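Local coordinates for Non-sulfated chondroitin lyase E66 (Autographa californica nucleopolyhedrovirus, PDB 3VSN), which cleaves non-sulfated chondroitin as a polysaccharide lyase of the viral envelope and is essential for oral infection of the insect host, at residues 28-40 / 200-212. Residues are numbered along the deposited sequence; the frame is centred on the assembly and turned at random.
Sequences IQELQNFERWFKN and TYSQMLRGYSLAQ. Unlike the reference sequence in segment 200-212: Met204 (reference Ile).
Glu35 OE2 is gripped by two tyrosine hydroxyls, Tyr201 OH across this contact and Tyr161 OH. Tyr201 OH donates to Glu35 OE2 at 2.6 Å. The Tyr201 hydroxyl comes from above the carboxylate plane, while OE2 itself lies at the edge of the Tyr201 ring. Asn156 ND2 bonds to Glu35 OE1, so both oxygens of this buried acid are satisfied and its rotation is fixed. These neutral donors would probably stabilise a negative charge.

Glu30 makes the second polar link, at the start of the helix 210-214. Its CG lies anti to the backbone N (chi1 -150°), and the extended chain carries the carboxylate to Leu210. Leu210 N donates to Glu30 OE1 at 2.7 Å, on the syn side but tilted out of the carboxylate plane. One water joins OE1 to Tyr208 O, and another joins OE2 to Ala211 N. The acid thus binds the first turn of this helix, where Ser209 is the N-cap. A negative charge here would suit the helix N-terminus.

Apolar groups fill the space between the two acids. Leu31 CD1 meets Tyr201 CE1 at 3.7 Å and also touches Leu205 CD2. Phe34 CE2 lies 3.5 Å from Tyr201 CD1, with the ring planes at 41°. Met204, a difference from the reference sequence, bends at chi3 and brings CE to Phe34 CB at 3.8 Å. Its SD makes an oblique Met-aromatic contact with the Phe34 ring.

The segments 29-40 and 200-205 of helices 29-48 and 189-205 run roughly antiparallel, at 140°, and a Schellman motif at Gly207 ends the second. Both belong to the alpha/alpha toroid of this lyase, away from the catalytic residues. Helix 138-154 touches Phe34 and Tyr201, helix 161-175 covers Leu31 and Leu205, and Tyr268 of helix 262-269 meets Phe34, Tyr201 and Leu210.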
# COMPACT_ATOMS: atom_id res chain seq x y z
N ILE A 28 16.16 -34.38 -17.95
CA ILE A 28 17.03 -33.51 -17.09
C ILE A 28 16.45 -33.30 -15.69
O ILE A 28 15.24 -33.12 -15.51
CB ILE A 28 17.40 -32.17 -17.79
CG1 ILE A 28 18.90 -32.14 -18.11
CG2 ILE A 28 17.04 -30.96 -16.94
CD1 ILE A 28 19.40 -30.80 -18.64
N GLN A 29 17.35 -33.35 -14.71
CA GLN A 29 17.04 -33.13 -13.30
C GLN A 29 16.47 -31.74 -13.06
O GLN A 29 15.46 -31.58 -12.37
CB GLN A 29 18.31 -33.31 -12.46
CG GLN A 29 18.80 -34.74 -12.35
CD GLN A 29 18.10 -35.51 -11.25
OE1 GLN A 29 16.93 -35.88 -11.37
NE2 GLN A 29 18.82 -35.75 -10.16
N GLU A 30 17.14 -30.73 -13.63
CA GLU A 30 16.77 -29.33 -13.49
C GLU A 30 15.31 -29.08 -13.89
O GLU A 30 14.55 -28.45 -13.14
CB GLU A 30 17.70 -28.47 -14.35
CG GLU A 30 17.94 -27.07 -13.82
CD GLU A 30 19.14 -26.41 -14.48
OE1 GLU A 30 19.05 -26.08 -15.68
OE2 GLU A 30 20.16 -26.22 -13.81
N LEU A 31 14.91 -29.61 -15.05
CA LEU A 31 13.55 -29.46 -15.56
C LEU A 31 12.52 -30.12 -14.65
O LEU A 31 11.51 -29.51 -14.29
CB LEU A 31 13.44 -30.01 -16.99
CG LEU A 31 12.06 -29.98 -17.67
CD1 LEU A 31 11.54 -28.56 -17.81
CD2 LEU A 31 12.13 -30.67 -19.03
N GLN A 32 12.78 -31.37 -14.27
CA GLN A 32 11.86 -32.11 -13.41
C GLN A 32 11.73 -31.47 -12.02
O GLN A 32 10.63 -31.41 -11.47
CB GLN A 32 12.26 -33.59 -13.32
CG GLN A 32 12.04 -34.33 -14.63
CD GLN A 32 12.57 -35.75 -14.63
OE1 GLN A 32 13.37 -36.14 -13.77
NE2 GLN A 32 12.15 -36.54 -15.61
N ASN A 33 12.84 -30.98 -11.48
CA ASN A 33 12.83 -30.27 -10.20
C ASN A 33 12.05 -28.96 -10.26
O ASN A 33 11.32 -28.63 -9.32
CB ASN A 33 14.26 -30.00 -9.71
CG ASN A 33 15.01 -31.27 -9.33
OD1 ASN A 33 14.41 -32.32 -9.07
ND2 ASN A 33 16.33 -31.18 -9.28
N PHE A 34 12.20 -28.21 -11.36
CA PHE A 34 11.44 -26.97 -11.53
C PHE A 34 9.94 -27.24 -11.64
O PHE A 34 9.14 -26.55 -11.02
CB PHE A 34 11.91 -26.14 -12.73
CG PHE A 34 11.03 -24.95 -13.00
CD1 PHE A 34 11.03 -23.86 -12.14
CD2 PHE A 34 10.17 -24.93 -14.10
CE1 PHE A 34 10.21 -22.76 -12.36
CE2 PHE A 34 9.35 -23.83 -14.33
CZ PHE A 34 9.37 -22.75 -13.46
N GLU A 35 9.58 -28.24 -12.45
CA GLU A 35 8.18 -28.60 -12.62
C GLU A 35 7.54 -29.06 -11.31
O GLU A 35 6.39 -28.74 -11.04
CB GLU A 35 8.01 -29.64 -13.73
CG GLU A 35 8.19 -29.06 -15.13
CD GLU A 35 8.06 -30.09 -16.24
OE1 GLU A 35 7.79 -31.27 -15.94
OE2 GLU A 35 8.23 -29.71 -17.42
N ARG A 36 8.32 -29.77 -10.49
CA ARG A 36 7.87 -30.19 -9.16
C ARG A 36 7.64 -28.99 -8.24
O ARG A 36 6.61 -28.90 -7.57
CB ARG A 36 8.89 -31.15 -8.53
CG ARG A 36 8.43 -31.78 -7.22
CD ARG A 36 9.36 -32.90 -6.77
NE ARG A 36 9.32 -34.05 -7.68
CZ ARG A 36 10.31 -34.38 -8.51
NH1 ARG A 36 11.44 -33.68 -8.54
NH2 ARG A 36 10.17 -35.44 -9.30
N TRP A 37 8.61 -28.08 -8.22
CA TRP A 37 8.53 -26.86 -7.43
C TRP A 37 7.35 -26.01 -7.86
O TRP A 37 6.63 -25.47 -7.01
CB TRP A 37 9.84 -26.09 -7.51
CG TRP A 37 9.83 -24.72 -6.88
CD1 TRP A 37 10.17 -24.38 -5.57
CD2 TRP A 37 9.47 -23.45 -7.53
NE1 TRP A 37 10.04 -23.02 -5.38
CE2 TRP A 37 9.63 -22.41 -6.51
CE3 TRP A 37 9.05 -23.09 -8.81
CZ2 TRP A 37 9.37 -21.07 -6.78
CZ3 TRP A 37 8.79 -21.73 -9.06
CH2 TRP A 37 8.95 -20.75 -8.07
N PHE A 38 7.13 -25.91 -9.17
CA PHE A 38 6.02 -25.14 -9.74
C PHE A 38 4.67 -25.67 -9.24
O PHE A 38 3.83 -24.89 -8.78
CB PHE A 38 6.08 -25.17 -11.27
CG PHE A 38 5.03 -24.33 -11.95
CD1 PHE A 38 3.73 -24.81 -12.12
CD2 PHE A 38 5.34 -23.06 -12.44
CE1 PHE A 38 2.76 -24.04 -12.75
CE2 PHE A 38 4.38 -22.29 -13.07
CZ PHE A 38 3.09 -22.78 -13.23
N LYS A 39 4.48 -26.98 -9.33
CA LYS A 39 3.25 -27.62 -8.88
C LYS A 39 3.06 -27.54 -7.37
O LYS A 39 1.94 -27.33 -6.89
CB LYS A 39 3.21 -29.08 -9.34
CG LYS A 39 3.08 -29.24 -10.85
CD LYS A 39 3.43 -30.65 -11.29
CE LYS A 39 2.37 -31.65 -10.89
NZ LYS A 39 2.85 -33.04 -11.14
N ASN A 40 4.16 -27.69 -6.62
CA ASN A 40 4.13 -27.55 -5.16
C ASN A 40 3.68 -26.17 -4.71
O ASN A 40 2.98 -26.04 -3.70
CB ASN A 40 5.51 -27.85 -4.56
CG ASN A 40 5.82 -29.34 -4.50
OD1 ASN A 40 4.95 -30.18 -4.73
ND2 ASN A 40 7.06 -29.67 -4.19
N THR A 200 11.90 -18.48 -19.85
CA THR A 200 12.91 -19.33 -19.22
C THR A 200 12.48 -20.80 -19.23
O THR A 200 13.28 -21.68 -19.57
CB THR A 200 13.22 -18.88 -17.78
OG1 THR A 200 13.78 -17.57 -17.81
CG2 THR A 200 14.22 -19.82 -17.11
N TYR A 201 11.22 -21.06 -18.88
CA TYR A 201 10.68 -22.41 -18.92
C TYR A 201 10.72 -23.00 -20.34
O TYR A 201 11.07 -24.17 -20.50
CB TYR A 201 9.26 -22.47 -18.34
CG TYR A 201 8.65 -23.86 -18.39
CD1 TYR A 201 9.25 -24.92 -17.70
CD2 TYR A 201 7.50 -24.11 -19.13
CE1 TYR A 201 8.70 -26.20 -17.75
CE2 TYR A 201 6.95 -25.38 -19.18
CZ TYR A 201 7.55 -26.42 -18.50
OH TYR A 201 6.99 -27.67 -18.55
N SER A 202 10.38 -22.20 -21.35
CA SER A 202 10.42 -22.68 -22.74
C SER A 202 11.84 -23.09 -23.15
O SER A 202 12.02 -24.08 -23.86
CB SER A 202 9.84 -21.65 -23.72
OG SER A 202 10.69 -20.54 -23.91
N GLN A 203 12.84 -22.34 -22.68
CA GLN A 203 14.24 -22.69 -22.92
C GLN A 203 14.67 -23.96 -22.19
O GLN A 203 15.46 -24.75 -22.73
CB GLN A 203 15.16 -21.52 -22.56
CG GLN A 203 15.16 -20.38 -23.57
CD GLN A 203 15.86 -20.73 -24.87
OE1 GLN A 203 15.28 -21.35 -25.76
NE2 GLN A 203 17.12 -20.31 -24.99
N MET A 204 14.15 -24.17 -20.99
CA MET A 204 14.41 -25.41 -20.25
C MET A 204 13.82 -26.62 -20.97
O MET A 204 14.44 -27.68 -21.01
CB MET A 204 13.85 -25.31 -18.83
CG MET A 204 14.54 -24.26 -17.97
SD MET A 204 13.73 -24.09 -16.37
CE MET A 204 14.39 -25.51 -15.51
N LEU A 205 12.63 -26.44 -21.55
CA LEU A 205 11.99 -27.48 -22.36
C LEU A 205 12.81 -27.84 -23.61
O LEU A 205 12.79 -28.99 -24.06
CB LEU A 205 10.58 -27.07 -22.78
CG LEU A 205 9.48 -27.07 -21.72
CD1 LEU A 205 8.22 -26.48 -22.32
CD2 LEU A 205 9.20 -28.48 -21.19
N ARG A 206 13.54 -26.85 -24.14
CA ARG A 206 14.43 -27.05 -25.29
C ARG A 206 15.76 -27.69 -24.88
O ARG A 206 16.58 -28.02 -25.74
CB ARG A 206 14.67 -25.73 -26.02
CG ARG A 206 13.43 -25.15 -26.68
CD ARG A 206 13.71 -23.86 -27.43
NE ARG A 206 12.45 -23.21 -27.78
CZ ARG A 206 11.89 -22.22 -27.08
NH1 ARG A 206 12.49 -21.73 -26.01
NH2 ARG A 206 10.73 -21.72 -27.48
N GLY A 207 15.98 -27.85 -23.58
CA GLY A 207 17.17 -28.54 -23.08
C GLY A 207 18.32 -27.66 -22.61
O GLY A 207 19.36 -28.18 -22.20
N TYR A 208 18.14 -26.34 -22.66
CA TYR A 208 19.15 -25.41 -22.12
C TYR A 208 19.16 -25.44 -20.59
O TYR A 208 18.11 -25.52 -19.96
CB TYR A 208 18.88 -23.98 -22.60
CG TYR A 208 19.03 -23.76 -24.09
CD1 TYR A 208 20.29 -23.60 -24.67
CD2 TYR A 208 17.91 -23.67 -24.91
CE1 TYR A 208 20.43 -23.38 -26.03
CE2 TYR A 208 18.04 -23.45 -26.27
CZ TYR A 208 19.30 -23.31 -26.83
OH TYR A 208 19.42 -23.09 -28.18
N SER A 209 20.36 -25.38 -20.01
CA SER A 209 20.48 -25.31 -18.55
C SER A 209 20.20 -23.88 -18.08
O SER A 209 20.32 -22.93 -18.86
CB SER A 209 21.87 -25.76 -18.09
OG SER A 209 22.85 -24.76 -18.34
N LEU A 210 19.82 -23.74 -16.82
CA LEU A 210 19.56 -22.42 -16.24
C LEU A 210 20.79 -21.50 -16.30
O LEU A 210 20.65 -20.29 -16.52
CB LEU A 210 19.02 -22.54 -14.81
CG LEU A 210 17.56 -23.00 -14.71
CD1 LEU A 210 17.18 -23.41 -13.29
CD2 LEU A 210 16.61 -21.94 -15.24
N ALA A 211 21.98 -22.08 -16.13
CA ALA A 211 23.23 -21.33 -16.26
C ALA A 211 23.41 -20.73 -17.66
O ALA A 211 23.93 -19.62 -17.80
CB ALA A 211 24.43 -22.20 -15.90
N GLN A 212 22.97 -21.46 -18.69
CA GLN A 212 23.02 -20.98 -20.07
C GLN A 212 22.01 -19.85 -20.31
O GLN A 212 22.36 -18.81 -20.88
CB GLN A 212 22.75 -22.11 -21.07
CG GLN A 212 23.81 -23.20 -21.12
CD GLN A 212 23.56 -24.18 -22.25
OE1 GLN A 212 23.96 -23.94 -23.39
NE2 GLN A 212 22.90 -25.29 -21.94
O HOH W 1 17.15 -26.71 -17.58
O HOH W 2 22.38 -24.57 -14.67